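Local coordinates for protein putative Acetyltransferase from the GNAT family (Novosphingobium aromaticivorans DSM 12444, PDB 3EC4) that probably transfers an acyl group, as a putative acetyltransferase of the GNAT family whose substrate is not known, at residues A42-P45 / G46-A49; R177-R180 / K181-G185. All blocks are in the same frame, centred on the assembly; numbering follows the deposited sequence.

In the fold
Both contacts are local, each made within one unbroken run of chain, and neither closes a long loop. Going from the N terminus, the chain forms helix 11-17 and then the two-stranded antiparallel sheet of 30-32 and 41-43; contact 1 is the turn made as the chain leaves strand 41-43, ahead of strand 61-66 at one edge of the large mixed sheet. Contact 2 comes much later, inside helix 174-188, which links the parallel neighbours 157-165 and 192-198 of that sheet. The two are in series, neither nested nor crossed, with centres about 35 Å apart on opposite sides of the chain's centre. Contact 1 ties the end of the small sheet to the loop that follows it; contact 2 lies in the crossover helix packed on the large sheet.

Contact 1 of 2, residues A42-P45 / G46-A49; sequences AAAP and GAEA
Ala-47 folds back over the residues just before it: its CB lies 4.0 Å from CB of Ala-44, and its N donates to Ala-44 O at 2.9 Å. The donor sits above the carbonyl plane, 41° out of it and off the lone pairs. Between these two ends, Pro-45 and Gly-46 hold the corner of a type II beta turn, reached as the chain leaves strand 41-43 of the small antiparallel sheet. The ring of Pro-45 fixes the phi angle at the first corner position, while Gly-46 has a positive phi of 88°, at which a CB would collide with Pro-45 O. The carboxylate of Glu-48 reaches back to this corner. Bent at chi2 (88°), its chain doubles back, so that OE2 accepts from Gly-46 N at 3.1 Å, on the syn side but tilted out of the carboxylate plane, and approaches Pro-45 CA to 3.7 Å. A water donates both to that OE2 and to Ala-43 O, joining the strand end to the carboxylate; Arg-10 also donates to Ala-43 O. Further back, Ala-43 CB packs 3.9 Å from Glu-48 CA, and the methyls of Ala-44 and Ala-47 both also touch Asn-29.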
# COMPACT_ATOMS: atom_id res chain seq x y z
N ALA A 42 3.90 -3.57 -13.06
CA ALA A 42 4.96 -2.70 -13.53
C ALA A 42 5.62 -3.34 -14.74
O ALA A 42 5.64 -4.59 -14.89
CB ALA A 42 6.00 -2.44 -12.41
N ALA A 43 6.16 -2.50 -15.60
CA ALA A 43 6.88 -2.95 -16.82
C ALA A 43 8.34 -2.47 -16.83
O ALA A 43 8.67 -1.41 -16.28
CB ALA A 43 6.15 -2.42 -18.08
N ALA A 44 9.20 -3.22 -17.49
CA ALA A 44 10.57 -2.78 -17.68
C ALA A 44 10.52 -1.50 -18.49
O ALA A 44 9.63 -1.33 -19.29
CB ALA A 44 11.41 -3.85 -18.44
N PRO A 45 11.49 -0.59 -18.28
CA PRO A 45 11.54 0.56 -19.19
C PRO A 45 11.58 0.09 -20.65
O PRO A 45 12.30 -0.84 -20.98
CB PRO A 45 12.86 1.24 -18.81
CG PRO A 45 13.18 0.78 -17.46
CD PRO A 45 12.63 -0.62 -17.36
N GLY A 46 10.77 0.69 -21.50
CA GLY A 46 10.67 0.30 -22.90
C GLY A 46 9.67 -0.80 -23.22
O GLY A 46 9.27 -0.95 -24.37
N ALA A 47 9.24 -1.55 -22.20
CA ALA A 47 8.39 -2.72 -22.38
C ALA A 47 6.90 -2.51 -21.99
O ALA A 47 6.15 -3.46 -21.80
CB ALA A 47 8.98 -3.85 -21.57
N GLU A 48 6.51 -1.25 -21.90
CA GLU A 48 5.16 -0.83 -21.47
C GLU A 48 4.04 -1.36 -22.37
O GLU A 48 2.93 -1.63 -21.89
CB GLU A 48 5.08 0.71 -21.37
CG GLU A 48 6.07 1.34 -20.37
CD GLU A 48 7.44 1.65 -20.95
OE1 GLU A 48 7.65 1.48 -22.18
OE2 GLU A 48 8.33 2.05 -20.14
N ALA A 49 4.32 -1.64 -23.64
CA ALA A 49 3.28 -2.21 -24.52
C ALA A 49 2.73 -3.51 -23.95
O ALA A 49 1.53 -3.82 -24.10
CB ALA A 49 3.82 -2.45 -25.96
O HOH W 1 8.46 1.18 -17.47

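Contact 2 of 2, residues R177-R180 / K181-G185; sequences RLIR and KVIAG
Arg-177 meets Lys-181 one helical turn on, its O accepting from Lys-181 N at 3.1 Å. The arginine side chain leads away from this bond, and its NE forms a salt bridge with Asp-98. Leu-178 O takes the next amide, Val-182 N, at 3.0 Å, and has aliphatic carbon packed round it as well: Val-182 CG2, anti to the carbonyl carbon of its own residue, comes to 3.5 Å from it. Lys-181 CB reaches the same oxygen, before the lysine chain bends at chi2 and leads away from the first segment; a bound acetate ion, probably from the crystallisation liquor, lies about 4 Å from this side chain. Leu-178 and Val-182 together face Ala-147 and Tyr-135 on strands 142-149 and 134-139. The helix here, 174-188, is the connection of a beta-alpha-beta crossover between the parallel strands 157-165 and 192-198, a central element of the GNAT fold. Ile-179 continues the buried side, touching Val-163, and its CG2 meets CG2 of Ile-183 at 4.2 Å. In Ile-183, CG1 stands between backbone N and carbonyl carbon (chi1 68°), which sets it 3.3 Å from Ile-179 O and close to Arg-180 O. With an alanine at Ile-183 both gamma branches go, which would probably leave Ile-179 CG2 without its apolar neighbour and open a gap toward Val-160. Arg-180 ends the segment on the more open side: its O receives Ala-184 N at 3.1 Å, with Ala-184 CB 3.4 Å from that oxygen, while its extended chain carries the guanidinium group to a cation-pi contact with Phe-96.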
# COMPACT_ATOMS: atom_id res chain seq x y z
N ARG A 177 -2.28 5.73 16.50
CA ARG A 177 -1.81 4.65 17.35
C ARG A 177 -1.48 3.37 16.58
O ARG A 177 -0.47 2.73 16.84
CB ARG A 177 -2.79 4.38 18.46
CG ARG A 177 -2.87 5.51 19.49
CD ARG A 177 -4.12 5.38 20.29
NE ARG A 177 -4.13 4.12 21.03
CZ ARG A 177 -5.21 3.61 21.59
NH1 ARG A 177 -6.37 4.25 21.57
NH2 ARG A 177 -5.12 2.45 22.20
N LEU A 178 -2.28 3.04 15.57
CA LEU A 178 -2.02 1.88 14.71
C LEU A 178 -0.76 2.05 13.85
O LEU A 178 0.05 1.11 13.73
CB LEU A 178 -3.24 1.61 13.84
CG LEU A 178 -4.37 0.95 14.66
CD1 LEU A 178 -5.76 1.08 14.05
CD2 LEU A 178 -4.04 -0.58 14.90
N ILE A 179 -0.59 3.22 13.24
CA ILE A 179 0.65 3.51 12.52
C ILE A 179 1.88 3.35 13.45
O ILE A 179 2.88 2.74 13.07
CB ILE A 179 0.61 4.90 11.84
CG1 ILE A 179 -0.44 4.91 10.73
CG2 ILE A 179 2.04 5.25 11.28
CD1 ILE A 179 -0.99 6.27 10.29
N ARG A 180 1.80 3.90 14.65
CA ARG A 180 2.89 3.71 15.63
C ARG A 180 3.24 2.24 15.82
O ARG A 180 4.40 1.89 15.89
CB ARG A 180 2.53 4.29 16.99
CG ARG A 180 2.50 5.84 17.08
CD ARG A 180 2.05 6.23 18.45
NE ARG A 180 2.02 7.65 18.79
CZ ARG A 180 3.10 8.35 19.14
NH1 ARG A 180 4.29 7.80 19.14
NH2 ARG A 180 2.98 9.63 19.48
N LYS A 181 2.23 1.40 15.97
CA LYS A 181 2.47 -0.02 16.21
C LYS A 181 3.14 -0.66 15.00
O LYS A 181 4.11 -1.40 15.11
CB LYS A 181 1.18 -0.73 16.53
CG LYS A 181 1.39 -2.18 16.95
CD LYS A 181 2.13 -2.34 18.26
CE LYS A 181 2.20 -3.81 18.63
NZ LYS A 181 2.94 -4.02 19.84
N VAL A 182 2.61 -0.40 13.82
CA VAL A 182 3.22 -0.96 12.62
C VAL A 182 4.73 -0.56 12.46
O VAL A 182 5.59 -1.42 12.17
CB VAL A 182 2.40 -0.54 11.34
CG1 VAL A 182 3.23 -0.93 10.04
CG2 VAL A 182 1.02 -1.20 11.30
N ILE A 183 5.05 0.73 12.64
CA ILE A 183 6.42 1.22 12.45
C ILE A 183 7.41 0.75 13.54
O ILE A 183 8.57 0.58 13.26
CB ILE A 183 6.50 2.74 12.19
CG1 ILE A 183 6.11 3.56 13.41
CG2 ILE A 183 5.67 3.11 10.94
CD1 ILE A 183 6.21 5.12 13.18
N ALA A 184 6.88 0.46 14.74
CA ALA A 184 7.65 -0.14 15.81
C ALA A 184 8.16 -1.51 15.38
O ALA A 184 9.32 -1.87 15.66
CB ALA A 184 6.79 -0.23 17.04
N GLY A 185 7.31 -2.28 14.72
CA GLY A 185 7.70 -3.64 14.28
C GLY A 185 8.75 -3.55 13.20
O GLY A 185 9.74 -4.29 13.22